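Local coordinates for T9SS C-terminal target domain-containing protein (Bacteroides cellulosilyticus, PDB 5JVK) that probably hydrolyses O-glycosidic bonds as an endo-acting family 39 glycoside hydrolase of a gut symbiont, at residues L363-Y368 and S413-Y418. Sequence-based numbering, arbitrary orientation.
Sequences LSRRHY and SLLKNY
Arg365, near the end of helix 350-366, reaches the backbone where helix 403-415 stops and the chain turns toward strand 419-425. The close side is the guanidinium among carbonyls: NH1 of Arg365 donates to Tyr418 O at 2.8 Å (N-H...O 153°), in the carbonyl plane and on a lone pair, while Arg365 NH2 reaches Lys416 O, also at 2.8 Å (145°) but tilted from that carbonyl's plane. NH1 adds weak bonds to Lys416 O and, at 3.3 Å, to Leu415 O, an acceptor already taken by Tyr418 N. With CG anti to the backbone N (chi1 -169°), the side chain leaves its helix toward the turn, then bends at chi2 and chi3. Beside it, Leu415 CD2 makes ordinary apolar contact, 3.9 Å from Arg365 CB, and lies over one guanidinium face, offset toward its rim. The looser side is formed by the side chains of Lys416, Asn417 and Tyr418, in partly exposed residues; the Tyr418 end leads away, and Lys416 NZ turns back to Ser413 O. Arg365 NH2 also forms a salt bridge with Asp105. One buried cation thus joins the last (beta/alpha)8-barrel helices to the antiparallel sheet starting at strand 419-425, its charge probably balanced by Asp105 and carbonyl dipoles.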
ATOM      1  N   LEU A 363      10.747   7.155   2.384  1.00 17.98           N
ATOM      2  CA  LEU A 363      10.916   7.786   3.701  1.00 17.96           C
ATOM      3  C   LEU A 363      10.673   6.811   4.866  1.00 18.23           C
ATOM      4  O   LEU A 363      11.337   6.907   5.900  1.00 18.19           O
ATOM      5  CB  LEU A 363      10.018   9.019   3.843  1.00 17.75           C
ATOM      6  CG  LEU A 363      10.385  10.223   2.968  1.00 17.68           C
ATOM      7  CD1 LEU A 363       9.260  11.248   2.972  1.00 17.74           C
ATOM      8  CD2 LEU A 363      11.689  10.871   3.415  1.00 17.58           C
ATOM      9  N   SER A 364       9.731   5.882   4.703  1.00 18.56           N
ATOM     10  CA  SER A 364       9.468   4.860   5.726  1.00 19.00           C
ATOM     11  C   SER A 364      10.695   3.973   5.974  1.00 19.48           C
ATOM     12  O   SER A 364      11.078   3.750   7.122  1.00 19.54           O
ATOM     13  CB  SER A 364       8.260   4.004   5.345  1.00 18.97           C
ATOM     14  OG  SER A 364       8.081   2.928   6.248  1.00 18.94           O
ATOM     15  N   ARG A 365      11.313   3.492   4.897  1.00 19.83           N
ATOM     16  CA  ARG A 365      12.548   2.708   4.993  1.00 20.16           C
ATOM     17  C   ARG A 365      13.715   3.538   5.544  1.00 21.16           C
ATOM     18  O   ARG A 365      14.536   3.023   6.307  1.00 20.92           O
ATOM     19  CB  ARG A 365      12.916   2.118   3.624  1.00 20.02           C
ATOM     20  CG  ARG A 365      14.033   1.075   3.632  1.00 19.79           C
ATOM     21  CD  ARG A 365      13.607  -0.245   4.259  1.00 19.60           C
ATOM     22  NE  ARG A 365      12.559  -0.917   3.490  1.00 19.47           N
ATOM     23  CZ  ARG A 365      12.742  -1.604   2.359  1.00 19.29           C
ATOM     24  NH1 ARG A 365      13.948  -1.729   1.807  1.00 19.26           N
ATOM     25  NH2 ARG A 365      11.698  -2.170   1.761  1.00 19.19           N
ATOM     26  N   ARG A 366      13.789   4.813   5.159  1.00 22.44           N
ATOM     27  CA  ARG A 366      14.821   5.729   5.672  1.00 23.17           C
ATOM     28  C   ARG A 366      14.809   5.783   7.197  1.00 23.49           C
ATOM     29  O   ARG A 366      15.844   5.595   7.834  1.00 23.59           O
ATOM     30  CB  ARG A 366      14.618   7.134   5.108  1.00 23.70           C
ATOM     31  CG  ARG A 366      15.693   8.141   5.491  1.00 24.30           C
ATOM     32  CD  ARG A 366      15.193   9.554   5.280  1.00 24.99           C
ATOM     33  NE  ARG A 366      16.181  10.552   5.673  1.00 25.78           N
ATOM     34  CZ  ARG A 366      15.944  11.860   5.803  1.00 26.15           C
ATOM     35  NH1 ARG A 366      14.729  12.372   5.591  1.00 26.29           N
ATOM     36  NH2 ARG A 366      16.938  12.668   6.160  1.00 26.24           N
ATOM     37  N   HIS A 367      13.629   6.036   7.760  1.00 24.08           N
ATOM     38  CA  HIS A 367      13.420   6.076   9.210  1.00 24.31           C
ATOM     39  C   HIS A 367      12.804   4.752   9.683  1.00 24.49           C
ATOM     40  O   HIS A 367      11.806   4.751  10.408  1.00 24.14           O
ATOM     41  CB  HIS A 367      12.485   7.242   9.572  1.00 24.50           C
ATOM     42  CG  HIS A 367      12.909   8.566   9.018  1.00 24.75           C
ATOM     43  ND1 HIS A 367      13.873   9.350   9.616  1.00 24.81           N
ATOM     44  CD2 HIS A 367      12.487   9.254   7.931  1.00 24.93           C
ATOM     45  CE1 HIS A 367      14.034  10.457   8.915  1.00 24.95           C
ATOM     46  NE2 HIS A 367      13.203  10.426   7.889  1.00 25.00           N
ATOM     47  N   TYR A 368      13.412   3.629   9.285  1.00 25.02           N
ATOM     48  CA  TYR A 368      12.804   2.303   9.474  1.00 25.40           C
ATOM     49  C   TYR A 368      12.378   2.040  10.915  1.00 25.38           C
ATOM     50  O   TYR A 368      13.194   2.112  11.834  1.00 25.37           O
ATOM     51  CB  TYR A 368      13.726   1.165   9.013  1.00 25.64           C
ATOM     52  CG  TYR A 368      13.031  -0.183   9.051  1.00 26.08           C
ATOM     53  CD1 TYR A 368      12.049  -0.504   8.116  1.00 26.07           C
ATOM     54  CD2 TYR A 368      13.328  -1.125  10.044  1.00 26.37           C
ATOM     55  CE1 TYR A 368      11.391  -1.726   8.154  1.00 26.66           C
ATOM     56  CE2 TYR A 368      12.676  -2.353  10.090  1.00 26.57           C
ATOM     57  CZ  TYR A 368      11.707  -2.648   9.142  1.00 26.88           C
ATOM     58  OH  TYR A 368      11.054  -3.857   9.171  1.00 27.15           O
ATOM     59  N   SER A 413      10.616  -2.524  -6.680  1.00 21.55           N
ATOM     60  CA  SER A 413      11.730  -3.173  -7.391  1.00 21.92           C
ATOM     61  C   SER A 413      13.113  -2.618  -7.028  1.00 22.28           C
ATOM     62  O   SER A 413      14.110  -3.335  -7.112  1.00 22.18           O
ATOM     63  CB  SER A 413      11.534  -3.079  -8.910  1.00 21.84           C
ATOM     64  OG  SER A 413      11.827  -1.779  -9.388  1.00 21.94           O
ATOM     65  N   LEU A 414      13.162  -1.345  -6.638  1.00 22.96           N
ATOM     66  CA  LEU A 414      14.411  -0.688  -6.242  1.00 23.75           C
ATOM     67  C   LEU A 414      14.719  -0.844  -4.756  1.00 23.98           C
ATOM     68  O   LEU A 414      15.846  -1.180  -4.405  1.00 24.05           O
ATOM     69  CB  LEU A 414      14.372   0.793  -6.627  1.00 24.18           C
ATOM     70  CG  LEU A 414      14.676   1.007  -8.120  1.00 24.60           C
ATOM     71  CD1 LEU A 414      13.708   1.973  -8.789  1.00 24.88           C
ATOM     72  CD2 LEU A 414      16.119   1.451  -8.295  1.00 24.74           C
ATOM     73  N   LEU A 415      13.727  -0.589  -3.899  1.00 24.65           N
ATOM     74  CA  LEU A 415      13.882  -0.714  -2.435  1.00 25.09           C
ATOM     75  C   LEU A 415      14.296  -2.113  -1.997  1.00 25.42           C
ATOM     76  O   LEU A 415      15.231  -2.268  -1.213  1.00 25.40           O
ATOM     77  CB  LEU A 415      12.582  -0.355  -1.695  1.00 25.25           C
ATOM     78  CG  LEU A 415      12.332   1.111  -1.332  1.00 25.50           C
ATOM     79  CD1 LEU A 415      10.888   1.309  -0.893  1.00 25.40           C
ATOM     80  CD2 LEU A 415      13.290   1.572  -0.242  1.00 25.42           C
ATOM     81  N   LYS A 416      13.579  -3.115  -2.502  1.00 26.17           N
ATOM     82  CA  LYS A 416      13.745  -4.506  -2.082  1.00 26.70           C
ATOM     83  C   LYS A 416      13.735  -4.582  -0.541  1.00 26.75           C
ATOM     84  O   LYS A 416      12.784  -4.109   0.080  1.00 26.43           O
ATOM     85  CB  LYS A 416      15.012  -5.114  -2.705  1.00 27.12           C
ATOM     86  CG  LYS A 416      15.081  -5.100  -4.223  1.00 27.64           C
ATOM     87  CD  LYS A 416      16.329  -5.844  -4.684  1.00 28.29           C
ATOM     88  CE  LYS A 416      16.439  -5.936  -6.195  1.00 28.91           C
ATOM     89  NZ  LYS A 416      16.961  -4.677  -6.790  1.00 29.79           N
ATOM     90  N   ASN A 417      14.781  -5.142   0.071  1.00 27.10           N
ATOM     91  CA  ASN A 417      14.948  -5.116   1.516  1.00 27.11           C
ATOM     92  C   ASN A 417      16.268  -4.457   1.903  1.00 27.32           C
ATOM     93  O   ASN A 417      16.873  -4.803   2.921  1.00 28.01           O
ATOM     94  CB  ASN A 417      14.846  -6.541   2.045  1.00 27.15           C
ATOM     95  CG  ASN A 417      13.436  -7.068   1.969  1.00 27.31           C
ATOM     96  OD1 ASN A 417      13.113  -7.932   1.155  1.00 27.67           O
ATOM     97  ND2 ASN A 417      12.577  -6.519   2.804  1.00 27.38           N
ATOM     98  N   TYR A 418      16.691  -3.483   1.098  1.00 27.26           N
ATOM     99  CA  TYR A 418      17.905  -2.718   1.371  1.00 27.64           C
ATOM    100  C   TYR A 418      17.679  -1.781   2.558  1.00 27.04           C
ATOM    101  O   TYR A 418      16.584  -1.247   2.731  1.00 27.03           O
ATOM    102  CB  TYR A 418      18.322  -1.897   0.142  1.00 27.96           C
ATOM    103  CG  TYR A 418      18.756  -2.705  -1.067  1.00 28.55           C
ATOM    104  CD1 TYR A 418      19.701  -3.727  -0.951  1.00 29.12           C
ATOM    105  CD2 TYR A 418      18.253  -2.419  -2.340  1.00 28.74           C
ATOM    106  CE1 TYR A 418      20.112  -4.457  -2.061  1.00 29.60           C
ATOM    107  CE2 TYR A 418      18.660  -3.141  -3.455  1.00 29.12           C
ATOM    108  CZ  TYR A 418      19.588  -4.159  -3.312  1.00 29.68           C
ATOM    109  OH  TYR A 418      19.994  -4.880  -4.413  1.00 30.26           O
TER